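Local coordinates for protein polyketide biosynthesis enoyl-CoA isomerase PksI (Bacillus subtilis, PDB 4Q1K) that decarboxylates the PksL-tethered 3-methylglutaconyl group to a 3-methylcrotonyl group during biosynthesis of the antibiotic bacillaene, at residues R42-N46 with A47-E51; L205-A208 with V209-Q213; A216-R220 with N221-T225. The protein carries 1 engineered substitution. All blocks are in the same frame, centred on the assembly; numbering follows the deposited sequence.

How the contacts relate
From the N terminus, contact 1 comes first. It closes the loop between strand 34-39 and helix 50-65 and includes the N-cap of that helix. Much later in the chain, contact 2 lies within helix 201-215, whose buried side packs on strands of the six-stranded sheet, including 34-39. Contact 3 follows at once. It closes the loop from helix 201-215 into the long helix 220-252, beside another subunit of the trimer. The three are in series, and none nests in or crosses another. Contacts 2 and 3 have centres about 17 Å apart and adjoin in sequence. Contacts 1 and 3 are the farthest apart, with centres about 33 Å apart.

Contact 1: residues R42-N46 with A47-E51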
loop_
_atom_site.group_PDB
_atom_site.type_symbol
_atom_site.label_atom_id
_atom_site.label_comp_id
_atom_site.label_asym_id
_atom_site.label_seq_id
_atom_site.Cartn_x
_atom_site.Cartn_y
_atom_site.Cartn_z
ATOM N N ARG B 42 33.810 -11.396 1.020
ATOM C CA ARG B 42 34.394 -10.286 1.757
ATOM C C ARG B 42 35.231 -9.367 0.856
ATOM O O ARG B 42 35.151 -8.176 1.021
ATOM C CB ARG B 42 35.208 -10.778 2.963
ATOM C CG ARG B 42 34.404 -11.680 3.882
ATOM C CD ARG B 42 35.115 -12.044 5.177
ATOM N NE ARG B 42 34.235 -13.058 5.752
ATOM C CZ ARG B 42 33.543 -12.949 6.867
ATOM N NH1 ARG B 42 33.679 -11.870 7.649
ATOM N NH2 ARG B 42 32.746 -13.974 7.199
ATOM N N THR B 43 35.931 -9.944 -0.131
ATOM C CA THR B 43 36.674 -9.194 -1.140
ATOM C C THR B 43 35.764 -8.198 -1.833
ATOM O O THR B 43 36.143 -7.035 -1.974
ATOM C CB THR B 43 37.224 -10.084 -2.249
ATOM O OG1 THR B 43 38.074 -11.011 -1.639
ATOM C CG2 THR B 43 38.076 -9.261 -3.250
ATOM N N HIS B 44 34.563 -8.614 -2.243
ATOM C CA HIS B 44 33.677 -7.702 -2.940
ATOM C C HIS B 44 32.541 -7.093 -2.113
ATOM O O HIS B 44 31.584 -6.555 -2.679
ATOM C CB HIS B 44 33.074 -8.377 -4.115
ATOM C CG HIS B 44 34.093 -8.838 -5.110
ATOM N ND1 HIS B 44 34.853 -9.979 -4.918
ATOM C CD2 HIS B 44 34.477 -8.316 -6.309
ATOM C CE1 HIS B 44 35.667 -10.141 -5.953
ATOM N NE2 HIS B 44 35.463 -9.149 -6.808
ATOM N N LYS B 45 32.598 -7.213 -0.789
ATOM C CA LYS B 45 31.499 -6.702 0.069
ATOM C C LYS B 45 30.145 -7.220 -0.410
ATOM O O LYS B 45 29.129 -6.486 -0.444
ATOM C CB LYS B 45 31.538 -5.176 0.082
ATOM C CG LYS B 45 32.881 -4.676 0.619
ATOM C CD LYS B 45 33.308 -3.458 -0.167
ATOM C CE LYS B 45 33.243 -2.214 0.691
ATOM N NZ LYS B 45 34.500 -2.125 1.492
ATOM N N ASN B 46 30.092 -8.508 -0.790
ATOM C CA ASN B 46 28.816 -9.078 -1.284
ATOM C C ASN B 46 28.248 -8.433 -2.521
ATOM O O ASN B 46 27.053 -8.540 -2.817
ATOM C CB ASN B 46 27.759 -9.160 -0.138
ATOM C CG ASN B 46 28.009 -10.303 0.808
ATOM O OD1 ASN B 46 27.295 -10.444 1.837
ATOM N ND2 ASN B 46 29.032 -11.109 0.526
ATOM N N ALA B 47 29.107 -7.744 -3.314
ATOM C CA ALA B 47 28.662 -7.361 -4.643
ATOM C C ALA B 47 28.670 -8.667 -5.476
ATOM O O ALA B 47 29.315 -9.668 -5.037
ATOM C CB ALA B 47 29.553 -6.283 -5.249
ATOM N N PHE B 48 27.931 -8.632 -6.595
ATOM C CA PHE B 48 27.666 -9.787 -7.450
ATOM C C PHE B 48 28.876 -10.105 -8.298
ATOM O O PHE B 48 28.848 -9.982 -9.561
ATOM C CB PHE B 48 26.422 -9.507 -8.333
ATOM C CG PHE B 48 25.110 -9.498 -7.572
ATOM C CD1 PHE B 48 24.851 -10.397 -6.546
ATOM C CD2 PHE B 48 24.110 -8.620 -7.952
ATOM C CE1 PHE B 48 23.591 -10.403 -5.931
ATOM C CE2 PHE B 48 22.842 -8.583 -7.310
ATOM C CZ PHE B 48 22.601 -9.445 -6.285
ATOM N N SER B 49 29.931 -10.476 -7.607
ATOM C CA SER B 49 31.154 -11.022 -8.289
ATOM C C SER B 49 30.740 -12.329 -9.036
ATOM O O SER B 49 29.671 -12.926 -8.794
ATOM C CB SER B 49 32.182 -11.296 -7.210
ATOM O OG SER B 49 31.711 -12.404 -6.439
ATOM N N GLN B 50 31.567 -12.809 -9.971
ATOM C CA GLN B 50 31.246 -14.093 -10.640
ATOM C C GLN B 50 31.148 -15.217 -9.603
ATOM O O GLN B 50 30.255 -16.082 -9.696
ATOM C CB GLN B 50 32.366 -14.480 -11.689
ATOM C CG GLN B 50 31.894 -15.611 -12.603
ATOM C CD GLN B 50 30.612 -15.211 -13.336
ATOM O OE1 GLN B 50 30.589 -14.204 -14.043
ATOM N NE2 GLN B 50 29.521 -15.937 -13.115
ATOM N N GLU B 51 31.972 -15.146 -8.544
ATOM C CA GLU B 51 31.988 -16.243 -7.541
ATOM C C GLU B 51 30.646 -16.224 -6.746
ATOM O O GLU B 51 30.011 -17.292 -6.503
ATOM C CB GLU B 51 33.153 -16.091 -6.590
ATOM C CG GLU B 51 34.533 -16.395 -7.247
ATOM C CD GLU B 51 35.101 -15.192 -8.043
ATOM O OE1 GLU B 51 34.659 -13.983 -7.896
ATOM O OE2 GLU B 51 36.008 -15.450 -8.893
#
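The imidazole of His44 lies flat against Ser49. Ser49 CB sits over one face, 3.7 Å from the ring centroid and only 6° off the ring normal. This is a CH-pi contact, and the distances from CB to the five ring atoms are nearly equal. Glu51 comes to the same ring obliquely, with its OE1 4.4 Å from His44 CE1. Its carboxylate is close enough that it might favour a positive charge on the imidazole, but it makes no ion pair with it. The first torsion of His44 puts CG beside the backbone N (chi1 -61°) and turns the ring toward the start of the helix.

Two tight turns follow each other here. A type I beta turn runs from Arg42 to Lys45, and a type I' turn from His44 to Ala47. Lys45 and Asn46, the two central residues of the second turn, both have positive phi. That turn is closed by Ala47 N and His44 O at 2.8 Å, fairly straight at the hydrogen (161°). The donor stands well above the carbonyl plane. The methyl of Ala47 also packs on this carbonyl, with CB 3.3 Å from His44 O.

This loop leads into helix 50-65 of the crotonase fold. Phe48 is the centre of an inverse gamma turn, in which Ser49 N meets Ala47 O at 2.8 Å. Its ring packs on Leu105 and Met159, and its side chain is about 12 Å from that of the active-site His249. Ser49 is the N-cap. Its OG bonds to Leu52 N and also to Asp41 OD2, while Asp41 OD1 takes the N-H of His44.

Contact 2: residues L205-A208 with V209-Q213; sequences LDYA and VELAQ
Val209 takes Leu205 as its partner one helical turn back. Its N reaches Leu205 O at 2.9 Å, and its CG2 branch lies against the same oxygen at 3.3 Å. CG2 gets there because it stands beside the backbone N, while CG1 is anti to it (chi1 168°). Both Val209 and Leu205 also touch Ile73 of strand 71-75.

Glu210 N bonds to Asp206 O at 3.1 Å, with the donor tilted out of the carbonyl plane. The stem of Glu210 folds back over that carbonyl, CG coming within 3.4 Å of Asp206 O. The chain then runs on extended to the carboxylate.

Leu211 N bonds to Tyr207 O at 2.9 Å. Leu211 CD2 meets Tyr207 CE2 at 4.1 Å, approaching the ring obliquely. Beyond this pair, Leu211 reaches Ile117 and Ile137 of the sheet and packs on Asn180 of the second subunit. Tyr207 rests on Ile139.

Ala212 N bonds to Ala208 O at 2.8 Å. The methyls of Ala208 and Ala212 both touch Ile117 of strand 116-120, consistent with a close approach of the helix there. Gln213 continues the helical pattern with N to Val209 O, and its NE2 bonds to Glu31.

The chemistry is that of an amphipathic helix. Alanine, leucine and valine cover the sheet of the crotonase fold, while Asp206 and Glu210 share the exposed side. Their nearest carboxylate oxygens, Asp206 OD2 and Glu210 OE2, are 6.7 Å apart, so any repulsion between these like charges is probably mild.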
loop_
_atom_site.group_PDB
_atom_site.type_symbol
_atom_site.label_atom_id
_atom_site.label_comp_id
_atom_site.label_asym_id
_atom_site.label_seq_id
_atom_site.Cartn_x
_atom_site.Cartn_y
_atom_site.Cartn_z
ATOM N N LEU B 205 19.605 -11.151 12.637
ATOM C CA LEU B 205 19.676 -12.614 12.260
ATOM C C LEU B 205 19.011 -13.433 13.348
ATOM O O LEU B 205 18.306 -14.387 13.052
ATOM C CB LEU B 205 21.135 -13.044 12.034
ATOM C CG LEU B 205 21.312 -14.509 11.593
ATOM C CD1 LEU B 205 20.590 -14.724 10.269
ATOM C CD2 LEU B 205 22.819 -14.744 11.431
ATOM N N ASP B 206 19.146 -13.049 14.630
ATOM C CA ASP B 206 18.460 -13.786 15.665
ATOM C C ASP B 206 16.935 -13.784 15.460
ATOM O O ASP B 206 16.276 -14.816 15.715
ATOM C CB ASP B 206 18.719 -13.185 17.076
ATOM C CG ASP B 206 20.149 -13.470 17.587
ATOM O OD1 ASP B 206 20.778 -14.416 17.112
ATOM O OD2 ASP B 206 20.620 -12.665 18.391
ATOM N N TYR B 207 16.388 -12.606 15.095
ATOM C CA TYR B 207 14.966 -12.506 14.863
ATOM C C TYR B 207 14.585 -13.405 13.645
ATOM O O TYR B 207 13.573 -14.093 13.700
ATOM C CB TYR B 207 14.616 -11.048 14.567
ATOM C CG TYR B 207 13.205 -10.818 14.181
ATOM C CD1 TYR B 207 12.199 -10.608 15.170
ATOM C CD2 TYR B 207 12.839 -10.788 12.872
ATOM C CE1 TYR B 207 10.845 -10.352 14.814
ATOM C CE2 TYR B 207 11.513 -10.596 12.522
ATOM C CZ TYR B 207 10.548 -10.345 13.480
ATOM O OH TYR B 207 9.291 -10.114 13.018
ATOM N N ALA B 208 15.371 -13.347 12.574
ATOM C CA ALA B 208 15.124 -14.239 11.367
ATOM C C ALA B 208 15.076 -15.707 11.787
ATOM O O ALA B 208 14.211 -16.460 11.287
ATOM C CB ALA B 208 16.197 -14.019 10.310
ATOM N N VAL B 209 16.012 -16.133 12.633
ATOM C CA VAL B 209 15.998 -17.566 13.075
ATOM C C VAL B 209 14.715 -17.875 13.817
ATOM O O VAL B 209 14.084 -18.935 13.654
ATOM C CB VAL B 209 17.227 -17.862 13.961
ATOM C CG1 VAL B 209 17.063 -19.222 14.656
ATOM C CG2 VAL B 209 18.488 -17.715 13.113
ATOM N N GLU B 210 14.317 -16.981 14.727
ATOM C CA GLU B 210 13.073 -17.269 15.480
ATOM C C GLU B 210 11.869 -17.323 14.538
ATOM O O GLU B 210 10.937 -18.153 14.701
ATOM C CB GLU B 210 12.834 -16.205 16.580
ATOM C CG GLU B 210 13.894 -16.333 17.670
ATOM C CD GLU B 210 13.952 -15.154 18.634
ATOM O OE1 GLU B 210 13.379 -14.115 18.292
ATOM O OE2 GLU B 210 14.578 -15.266 19.710
ATOM N N LEU B 211 11.832 -16.429 13.541
ATOM C CA LEU B 211 10.683 -16.448 12.663
ATOM C C LEU B 211 10.753 -17.788 11.828
ATOM O O LEU B 211 9.730 -18.398 11.532
ATOM C CB LEU B 211 10.786 -15.230 11.765
ATOM C CG LEU B 211 9.781 -14.982 10.684
ATOM C CD1 LEU B 211 8.356 -14.982 11.251
ATOM C CD2 LEU B 211 10.127 -13.621 10.047
ATOM N N ALA B 212 11.948 -18.184 11.433
ATOM C CA ALA B 212 12.062 -19.453 10.647
ATOM C C ALA B 212 11.637 -20.650 11.501
ATOM O O ALA B 212 11.059 -21.606 10.972
ATOM C CB ALA B 212 13.507 -19.681 10.193
ATOM N N GLN B 213 11.970 -20.613 12.805
ATOM C CA GLN B 213 11.488 -21.665 13.706
ATOM C C GLN B 213 9.992 -21.690 13.766
ATOM O O GLN B 213 9.413 -22.783 13.798
ATOM C CB GLN B 213 12.015 -21.434 15.123
ATOM C CG GLN B 213 13.512 -21.762 15.131
ATOM C CD GLN B 213 14.219 -21.390 16.416
ATOM O OE1 GLN B 213 14.016 -20.331 16.930
ATOM N NE2 GLN B 213 15.112 -22.274 16.917
#

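Contact 3: residues A216-R220 with N221-T225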
loop_
_atom_site.group_PDB
_atom_site.type_symbol
_atom_site.label_atom_id
_atom_site.label_comp_id
_atom_site.label_asym_id
_atom_site.label_seq_id
_atom_site.Cartn_x
_atom_site.Cartn_y
_atom_site.Cartn_z
ATOM N N ALA B 216 8.687 -23.187 10.573
ATOM C CA ALA B 216 8.926 -24.639 10.593
ATOM C C ALA B 216 8.012 -25.428 11.474
ATOM O O ALA B 216 8.062 -26.655 11.512
ATOM C CB ALA B 216 10.426 -24.971 10.925
ATOM N N GLU B 217 7.158 -24.751 12.244
ATOM C CA GLU B 217 6.081 -25.489 12.910
ATOM C C GLU B 217 4.955 -25.969 12.001
ATOM O O GLU B 217 4.197 -26.814 12.435
ATOM C CB GLU B 217 5.476 -24.611 13.990
ATOM C CG GLU B 217 6.519 -24.358 15.075
ATOM C CD GLU B 217 6.029 -23.321 16.085
ATOM O OE1 GLU B 217 4.876 -22.836 16.000
ATOM O OE2 GLU B 217 6.822 -23.002 16.973
ATOM N N LYS B 218 4.879 -25.472 10.747
ATOM C CA LYS B 218 3.809 -25.832 9.793
ATOM C C LYS B 218 4.255 -27.038 8.949
ATOM O O LYS B 218 5.459 -27.243 8.835
ATOM C CB LYS B 218 3.655 -24.689 8.775
ATOM C CG LYS B 218 2.787 -23.533 9.348
ATOM C CD LYS B 218 3.479 -22.912 10.587
ATOM C CE LYS B 218 2.964 -21.539 10.994
ATOM N NZ LYS B 218 3.623 -20.943 12.197
ATOM N N PRO B 219 3.312 -27.748 8.332
ATOM C CA PRO B 219 3.658 -28.760 7.337
ATOM C C PRO B 219 4.250 -28.080 6.127
ATOM O O PRO B 219 3.748 -27.023 5.696
ATOM C CB PRO B 219 2.306 -29.431 6.957
ATOM C CG PRO B 219 1.353 -28.965 8.016
ATOM C CD PRO B 219 1.844 -27.631 8.525
ATOM N N ARG B 220 5.360 -28.638 5.626
ATOM C CA ARG B 220 5.975 -28.086 4.437
ATOM C C ARG B 220 5.022 -27.971 3.225
ATOM O O ARG B 220 5.019 -26.954 2.542
ATOM C CB ARG B 220 7.155 -28.983 4.044
ATOM C CG ARG B 220 7.945 -28.372 2.876
ATOM C CD ARG B 220 9.077 -29.302 2.434
ATOM N NE ARG B 220 10.030 -28.635 1.534
ATOM C CZ ARG B 220 9.896 -28.641 0.214
ATOM N NH1 ARG B 220 8.877 -29.300 -0.320
ATOM N NH2 ARG B 220 10.795 -28.072 -0.557
ATOM N N ASN B 221 4.201 -28.999 2.975
ATOM C CA ASN B 221 3.256 -28.948 1.857
ATOM C C ASN B 221 2.252 -27.767 1.997
ATOM O O ASN B 221 1.842 -27.178 1.002
ATOM C CB ASN B 221 2.544 -30.303 1.734
ATOM C CG ASN B 221 3.494 -31.409 1.268
ATOM O OD1 ASN B 221 4.502 -31.146 0.624
ATOM N ND2 ASN B 221 3.167 -32.641 1.578
ATOM N N SER B 222 1.905 -27.428 3.227
ATOM C CA SER B 222 0.962 -26.271 3.400
ATOM C C SER B 222 1.729 -24.966 3.065
ATOM O O SER B 222 1.174 -24.083 2.466
ATOM C CB SER B 222 0.502 -26.175 4.866
ATOM O OG SER B 222 -0.351 -27.289 5.115
ATOM N N LEU B 223 2.973 -24.859 3.519
ATOM C CA LEU B 223 3.811 -23.658 3.228
ATOM C C LEU B 223 3.998 -23.550 1.726
ATOM O O LEU B 223 3.934 -22.445 1.204
ATOM C CB LEU B 223 5.203 -23.809 3.923
ATOM C CG LEU B 223 5.108 -23.648 5.446
ATOM C CD1 LEU B 223 6.463 -24.005 6.076
ATOM C CD2 LEU B 223 4.706 -22.226 5.884
ATOM N N VAL B 224 4.375 -24.638 1.040
ATOM C CA VAL B 224 4.606 -24.509 -0.429
ATOM C C VAL B 224 3.279 -24.181 -1.169
ATOM O O VAL B 224 3.262 -23.250 -2.003
ATOM C CB VAL B 224 5.207 -25.804 -0.990
ATOM C CG1 VAL B 224 5.320 -25.714 -2.533
ATOM C CG2 VAL B 224 6.553 -25.989 -0.341
ATOM N N THR B 225 2.192 -24.829 -0.762
ATOM C CA THR B 225 0.898 -24.572 -1.432
ATOM C C THR B 225 0.498 -23.126 -1.229
ATOM O O THR B 225 0.022 -22.454 -2.171
ATOM C CB THR B 225 -0.161 -25.519 -0.860
ATOM O OG1 THR B 225 0.276 -26.882 -1.184
ATOM C CG2 THR B 225 -1.542 -25.241 -1.472
HETATM O O HOH W 1 6.859 -31.135 1.144
#
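Pro219 O is held by two backbone N-H groups of the first helical turn. Leu223 N bonds to it at 3.2 Å, in the carbonyl plane and nearly straight (163°). Ser222 N adds a weak bond to the same oxygen. Pro219 is the N-cap of helix 220-252, and its ring lies alongside the hydroxyl of Ser222, with CG 3.8 Å from OG. That hydroxyl has its polar partner in Gly154 O of the second subunit.

One residue on, Val224 N bonds to Arg220 O at 2.8 Å. Arg220 runs extended, with CG pointing opposite the backbone N (chi1 -174°). One face of its guanidinium is covered toward the rim by Val224 CG2, which is 4.0 Å from NH1. NE bonds to Tyr69 O and NH2 makes a salt bridge with Glu113, so these two bonds hold the flat group along its NE/NH2 edge. A water lies in its plane, 3.1 Å from Arg220 NH1.

Lys218 CB presses on Leu223 CG at 3.8 Å, the two side chains crossing at about a right angle. The lysine then bends away at chi2, and its NZ bonds to Glu214 O and to Asn180 O of the second subunit.

The contact thus joins the end of helix 201-215 to the start of helix 220-252. Lys70, just before strand 71-75, bonds to the linking loop, and Met151 of the second subunit packs on Ser222 and Leu223.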